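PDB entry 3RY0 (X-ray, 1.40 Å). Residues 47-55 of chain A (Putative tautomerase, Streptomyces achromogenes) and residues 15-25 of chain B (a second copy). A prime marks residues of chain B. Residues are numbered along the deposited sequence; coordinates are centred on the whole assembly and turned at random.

Chain A 47-55: PERWFVGGR
Chain B 15-25: EVAALGEALTA

Residues 47-55 of chain A form a loop, a short strand (50-52) and a tight turn, and they lie along one face of a continuous helix, residues 15-25 of chain B. Strand and helix axes approach to 9.0 Å, their N-to-C directions 38° apart, and no direct hydrogen bond joins the two stretches.

Pro47 (phi/psi -69/-13) lies out of reach. Glu48 (-79/-10) touches only through its backbone, its O 4.4 Å from Val16′ CG1, and Arg49 (-117/14; chi1 m, chi2 and chi3 t) stays peripheral. The extended strand then alternates its side chains. Trp50 (-121/120) is out of reach and Val52 (-133/133, chi1 t) points away, whereas Phe51 (-118/141, chi1 m, chi2 -102°) points toward the helix.

The Phe51 ring lies flat against Gly20′. Gly20′ CA sits 3.8 Å from the ring centroid, 7° off the normal, a CH-pi contact that glycine alone permits: an ideal CB would fall 2.4 Å from Phe51 CE1. Phe51 CZ extends the apolar contact to Val16′ CG1 (chi1 t) at 4.2 Å and to Ala17′ CA at 4.0 Å.

A type I′ turn follows from Val52 to Arg55, closed by Val52 N to Arg55 O (3.0 Å) and Arg55 N to Val52 O (3.1 Å). Gly53 (64/23) and Gly54 (77/5) supply the positive phi values that glycine adopts readily. Gly54 CA lies 4.2 Å from Glu21′ CA, and an ideal CB on Gly54 would point toward the helix, 3.5 Å from Thr24′ CG2, tight but short of a clash.

Water links the polar groups. Water 1 accepts from Gly54 N (2.8 Å) and donates to Thr24′ OG1 (2.8 Å); that hydroxyl, with chi1 m, donates to Gly20′ O (2.8 Å). Water 2 donates to Gly54 O (2.8 Å) and Ala17′ O (2.7 Å). The CA-to-CB bond of Arg55 (-122/145, chi1 m) points away from the helix.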

ATOM      1  N   PRO A  47      -9.148  -6.117 -14.973  1.00 12.91           N
ATOM      2  CA  PRO A  47      -8.023  -6.622 -15.751  1.00 13.03           C
ATOM      3  C   PRO A  47      -7.363  -5.617 -16.714  1.00 13.35           C
ATOM      4  O   PRO A  47      -6.239  -5.870 -17.144  1.00 14.09           O
ATOM      5  CB  PRO A  47      -8.618  -7.813 -16.553  1.00 14.99           C
ATOM      6  CG  PRO A  47     -10.117  -7.428 -16.633  1.00 16.19           C
ATOM      7  CD  PRO A  47     -10.398  -6.789 -15.198  1.00 14.67           C
ATOM      8  N   GLU A  48      -8.023  -4.493 -16.949  1.00 13.13           N
ATOM      9  CA  GLU A  48      -7.458  -3.419 -17.775  1.00 14.21           C
ATOM     10  C   GLU A  48      -6.482  -2.617 -16.979  1.00 14.25           C
ATOM     11  O   GLU A  48      -5.729  -1.823 -17.547  1.00 15.92           O
ATOM     12  CB  GLU A  48      -8.566  -2.463 -18.272  1.00 15.18           C
ATOM     13  CG  GLU A  48      -9.560  -3.081 -19.206  1.00 20.95           C
ATOM     14  CD  GLU A  48     -10.583  -3.967 -18.580  1.00 24.10           C
ATOM     15  OE1 GLU A  48     -10.821  -3.864 -17.323  1.00 21.04           O
ATOM     16  OE2 GLU A  48     -11.102  -4.792 -19.384  1.00 27.79           O
ATOM     17  N   ARG A  49      -6.416  -2.819 -15.646  1.00 12.58           N
ATOM     18  CA  ARG A  49      -5.567  -1.995 -14.784  1.00 12.98           C
ATOM     19  C   ARG A  49      -4.501  -2.809 -14.116  1.00 10.64           C
ATOM     20  O   ARG A  49      -3.777  -2.316 -13.202  1.00 13.27           O
ATOM     21  CB  ARG A  49      -6.410  -1.245 -13.773  1.00 12.43           C
ATOM     22  CG  ARG A  49      -7.329  -0.253 -14.409  1.00 18.32           C
ATOM     23  CD  ARG A  49      -7.998   0.632 -13.350  1.00 27.86           C
ATOM     24  NE  ARG A  49      -9.008   1.456 -14.018  1.00 38.01           N
ATOM     25  CZ  ARG A  49     -10.172   1.830 -13.473  1.00 41.50           C
ATOM     26  NH1 ARG A  49     -10.516   1.413 -12.252  1.00 41.53           N
ATOM     27  NH2 ARG A  49     -11.024   2.569 -14.190  1.00 41.00           N
ATOM     28  N   TRP A  50      -4.256  -4.037 -14.556  1.00 11.11           N
ATOM     29  CA  TRP A  50      -3.216  -4.940 -14.053  1.00 10.03           C
ATOM     30  C   TRP A  50      -2.367  -5.257 -15.202  1.00 10.71           C
ATOM     31  O   TRP A  50      -2.903  -5.806 -16.207  1.00 11.22           O
ATOM     32  CB  TRP A  50      -3.875  -6.176 -13.467  1.00 12.60           C
ATOM     33  CG  TRP A  50      -2.954  -7.113 -12.754  1.00 11.31           C
ATOM     34  CD1 TRP A  50      -1.751  -7.667 -13.179  1.00 13.91           C
ATOM     35  CD2 TRP A  50      -3.160  -7.649 -11.432  1.00 11.78           C
ATOM     36  NE1 TRP A  50      -1.204  -8.502 -12.234  1.00 14.01           N
ATOM     37  CE2 TRP A  50      -2.070  -8.498 -11.132  1.00 13.54           C
ATOM     38  CE3 TRP A  50      -4.234  -7.569 -10.515  1.00 13.99           C
ATOM     39  CZ2 TRP A  50      -1.980  -9.192  -9.923  1.00 15.00           C
ATOM     40  CZ3 TRP A  50      -4.096  -8.236  -9.317  1.00 14.59           C
ATOM     41  CH2 TRP A  50      -2.985  -9.004  -9.021  1.00 13.81           C
ATOM     42  N   PHE A  51      -1.086  -4.950 -15.149  1.00 10.53           N
ATOM     43  CA  PHE A  51      -0.129  -5.205 -16.308  1.00  9.07           C
ATOM     44  C   PHE A  51       0.949  -6.186 -15.894  1.00 10.79           C
ATOM     45  O   PHE A  51       1.464  -6.166 -14.781  1.00 11.19           O
ATOM     46  CB  PHE A  51       0.532  -3.876 -16.759  1.00 11.20           C
ATOM     47  CG  PHE A  51      -0.468  -2.802 -17.185  1.00 10.76           C
ATOM     48  CD1 PHE A  51      -0.640  -2.592 -18.535  1.00 12.82           C
ATOM     49  CD2 PHE A  51      -1.178  -1.995 -16.221  1.00 11.46           C
ATOM     50  CE1 PHE A  51      -1.546  -1.692 -18.936  1.00 11.80           C
ATOM     51  CE2 PHE A  51      -2.101  -1.115 -16.614  1.00 13.00           C
ATOM     52  CZ  PHE A  51      -2.323  -0.913 -18.041  1.00 13.47           C
ATOM     53  N   VAL A  52       1.276  -7.085 -16.862  1.00 11.32           N
ATOM     54  CA  VAL A  52       2.436  -7.950 -16.787  1.00 12.72           C
ATOM     55  C   VAL A  52       3.113  -7.852 -18.150  1.00 13.32           C
ATOM     56  O   VAL A  52       2.461  -7.868 -19.172  1.00 12.92           O
ATOM     57  CB  VAL A  52       1.985  -9.431 -16.594  1.00 14.35           C
ATOM     58  CG1 VAL A  52       3.233 -10.364 -16.356  1.00 17.07           C
ATOM     59  CG2 VAL A  52       1.015  -9.564 -15.420  1.00 16.28           C
ATOM     60  N   GLY A  53       4.425  -7.656 -18.083  1.00 12.52           N
ATOM     61  CA  GLY A  53       5.122  -7.501 -19.364  1.00 15.01           C
ATOM     62  C   GLY A  53       4.699  -6.294 -20.129  1.00 14.35           C
ATOM     63  O   GLY A  53       4.807  -6.276 -21.368  1.00 15.82           O
ATOM     64  N   GLY A  54       4.157  -5.266 -19.479  1.00 13.10           N
ATOM     65  CA  GLY A  54       3.696  -4.066 -20.093  1.00 13.12           C
ATOM     66  C   GLY A  54       2.400  -4.092 -20.804  1.00 12.72           C
ATOM     67  O   GLY A  54       1.946  -3.066 -21.331  1.00 14.28           O
ATOM     68  N   ARG A  55       1.709  -5.237 -20.711  1.00 13.08           N
ATOM     69  CA  ARG A  55       0.395  -5.373 -21.289  1.00 14.02           C
ATOM     70  C   ARG A  55      -0.635  -5.746 -20.255  1.00 11.57           C
ATOM     71  O   ARG A  55      -0.318  -6.472 -19.297  1.00 12.86           O
ATOM     72  CB  ARG A  55       0.385  -6.432 -22.447  1.00 15.67           C
ATOM     73  CG  ARG A  55       1.331  -6.069 -23.606  1.00 19.50           C
ATOM     74  CD  ARG A  55       1.225  -7.075 -24.748  1.00 27.68           C
ATOM     75  NE  ARG A  55       1.493  -8.418 -24.242  1.00 36.22           N
ATOM     76  CZ  ARG A  55       0.807  -9.518 -24.571  1.00 35.80           C
ATOM     77  NH1 ARG A  55      -0.236  -9.442 -25.409  1.00 33.04           N
ATOM     78  NH2 ARG A  55       1.153 -10.690 -24.026  1.00 39.43           N
TER
ATOM     79  N   GLU B  15      -4.586   6.309 -22.350  1.00 15.98           N
ATOM     80  CA  GLU B  15      -3.515   6.849 -21.551  1.00 14.38           C
ATOM     81  C   GLU B  15      -3.103   5.793 -20.479  1.00 14.27           C
ATOM     82  O   GLU B  15      -1.906   5.646 -20.247  1.00 14.54           O
ATOM     83  CB  GLU B  15      -3.956   8.101 -20.767  1.00 17.50           C
ATOM     84  CG  GLU B  15      -4.124   9.332 -21.641  1.00 21.61           C
ATOM     85  CD  GLU B  15      -4.740  10.480 -20.864  1.00 25.00           C
ATOM     86  OE1 GLU B  15      -5.907  10.304 -20.426  1.00 29.72           O
ATOM     87  OE2 GLU B  15      -4.100  11.515 -20.720  1.00 34.20           O
ATOM     88  N   VAL B  16      -4.092   5.144 -19.853  1.00 14.00           N
ATOM     89  CA  VAL B  16      -3.743   4.139 -18.776  1.00 15.42           C
ATOM     90  C   VAL B  16      -2.959   2.997 -19.434  1.00 14.27           C
ATOM     91  O   VAL B  16      -1.949   2.587 -18.866  1.00 12.65           O
ATOM     92  CB  VAL B  16      -5.001   3.658 -18.113  1.00 14.93           C
ATOM     93  CG1 VAL B  16      -4.638   2.471 -17.195  1.00 17.45           C
ATOM     94  CG2 VAL B  16      -5.558   4.800 -17.204  1.00 21.26           C
ATOM     95  N   ALA B  17      -3.359   2.517 -20.637  1.00 13.19           N
ATOM     96  CA  ALA B  17      -2.634   1.434 -21.269  1.00 12.60           C
ATOM     97  C   ALA B  17      -1.174   1.875 -21.659  1.00 12.88           C
ATOM     98  O   ALA B  17      -0.208   1.162 -21.487  1.00 12.63           O
ATOM     99  CB  ALA B  17      -3.373   1.018 -22.525  1.00 14.99           C
ATOM    100  N   ALA B  18      -1.049   3.109 -22.141  1.00 12.95           N
ATOM    101  CA  ALA B  18       0.262   3.625 -22.482  1.00 13.15           C
ATOM    102  C   ALA B  18       1.138   3.803 -21.255  1.00 10.90           C
ATOM    103  O   ALA B  18       2.340   3.500 -21.295  1.00 12.86           O
ATOM    104  CB  ALA B  18       0.167   4.935 -23.224  1.00 13.44           C
ATOM    105  N   LEU B  19       0.551   4.249 -20.129  1.00 11.51           N
ATOM    106  CA  LEU B  19       1.324   4.352 -18.876  1.00 10.86           C
ATOM    107  C   LEU B  19       1.876   2.981 -18.411  1.00 10.24           C
ATOM    108  O   LEU B  19       3.011   2.898 -17.992  1.00 10.73           O
ATOM    109  CB  LEU B  19       0.357   4.984 -17.866  1.00 11.46           C
ATOM    110  CG  LEU B  19       0.982   5.123 -16.470  1.00 13.47           C
ATOM    111  CD1 LEU B  19       2.077   6.198 -16.385  1.00 14.93           C
ATOM    112  CD2 LEU B  19      -0.105   5.372 -15.414  1.00 14.53           C
ATOM    113  N   GLY B  20       0.999   1.958 -18.447  1.00 11.02           N
ATOM    114  CA  GLY B  20       1.459   0.649 -18.033  1.00 11.17           C
ATOM    115  C   GLY B  20       2.669   0.190 -18.835  1.00 10.73           C
ATOM    116  O   GLY B  20       3.601  -0.367 -18.304  1.00 11.46           O
ATOM    117  N   GLU B  21       2.577   0.370 -20.161  1.00 12.28           N
ATOM    118  CA  GLU B  21       3.716   0.007 -20.998  1.00 13.19           C
ATOM    119  C   GLU B  21       4.969   0.818 -20.740  1.00 12.86           C
ATOM    120  O   GLU B  21       6.063   0.249 -20.593  1.00 13.23           O
ATOM    121  CB  GLU B  21       3.328   0.157 -22.485  1.00 15.06           C
ATOM    122  CG  GLU B  21       4.365  -0.386 -23.502  1.00 16.35           C
ATOM    123  CD  GLU B  21       5.620   0.452 -23.636  1.00 23.78           C
ATOM    124  OE1 GLU B  21       5.576   1.704 -23.593  1.00 26.82           O
ATOM    125  OE2 GLU B  21       6.682  -0.208 -23.838  1.00 28.25           O
ATOM    126  N   ALA B  22       4.798   2.128 -20.560  1.00 11.75           N
ATOM    127  CA  ALA B  22       5.956   2.968 -20.389  1.00 11.74           C
ATOM    128  C   ALA B  22       6.659   2.859 -19.066  1.00 11.49           C
ATOM    129  O   ALA B  22       7.891   2.867 -18.948  1.00 11.47           O
ATOM    130  CB  ALA B  22       5.560   4.417 -20.654  1.00 13.18           C
ATOM    131  N   LEU B  23       5.854   2.613 -18.006  1.00 10.70           N
ATOM    132  CA  LEU B  23       6.491   2.341 -16.690  1.00 11.89           C
ATOM    133  C   LEU B  23       7.266   1.027 -16.690  1.00 10.27           C
ATOM    134  O   LEU B  23       8.340   0.928 -16.125  1.00 11.14           O
ATOM    135  CB  LEU B  23       5.400   2.322 -15.597  1.00 12.26           C
ATOM    136  CG  LEU B  23       4.739   3.673 -15.342  1.00 10.79           C
ATOM    137  CD1 LEU B  23       3.580   3.424 -14.336  1.00 13.14           C
ATOM    138  CD2 LEU B  23       5.689   4.676 -14.721  1.00 14.01           C
ATOM    139  N   THR B  24       6.709   0.085 -17.427  1.00 10.93           N
ATOM    140  CA  THR B  24       7.376  -1.229 -17.558  1.00 12.33           C
ATOM    141  C   THR B  24       8.701  -1.080 -18.343  1.00 11.70           C
ATOM    142  O   THR B  24       9.700  -1.649 -17.893  1.00 12.73           O
ATOM    143  CB  THR B  24       6.447  -2.247 -18.248  1.00 12.02           C
ATOM    144  OG1 THR B  24       5.265  -2.402 -17.442  1.00 12.08           O
ATOM    145  CG2 THR B  24       7.133  -3.598 -18.464  1.00 12.11           C
ATOM    146  N   ALA B  25       8.669  -0.295 -19.452  1.00 11.79           N
ATOM    147  CA  ALA B  25       9.935  -0.092 -20.193  1.00 11.77           C
ATOM    148  C   ALA B  25      10.963   0.604 -19.345  1.00 13.08           C
ATOM    149  O   ALA B  25      12.151   0.206 -19.320  1.00 13.05           O
ATOM    150  CB  ALA B  25       9.597   0.743 -21.441  1.00 13.29           C
TER
HETATM  151  O   HOH W   1       3.935  -4.738 -16.695  1.00 12.43           O
HETATM  152  O   HOH W   2      -0.136  -1.467 -22.224  1.00 16.81           O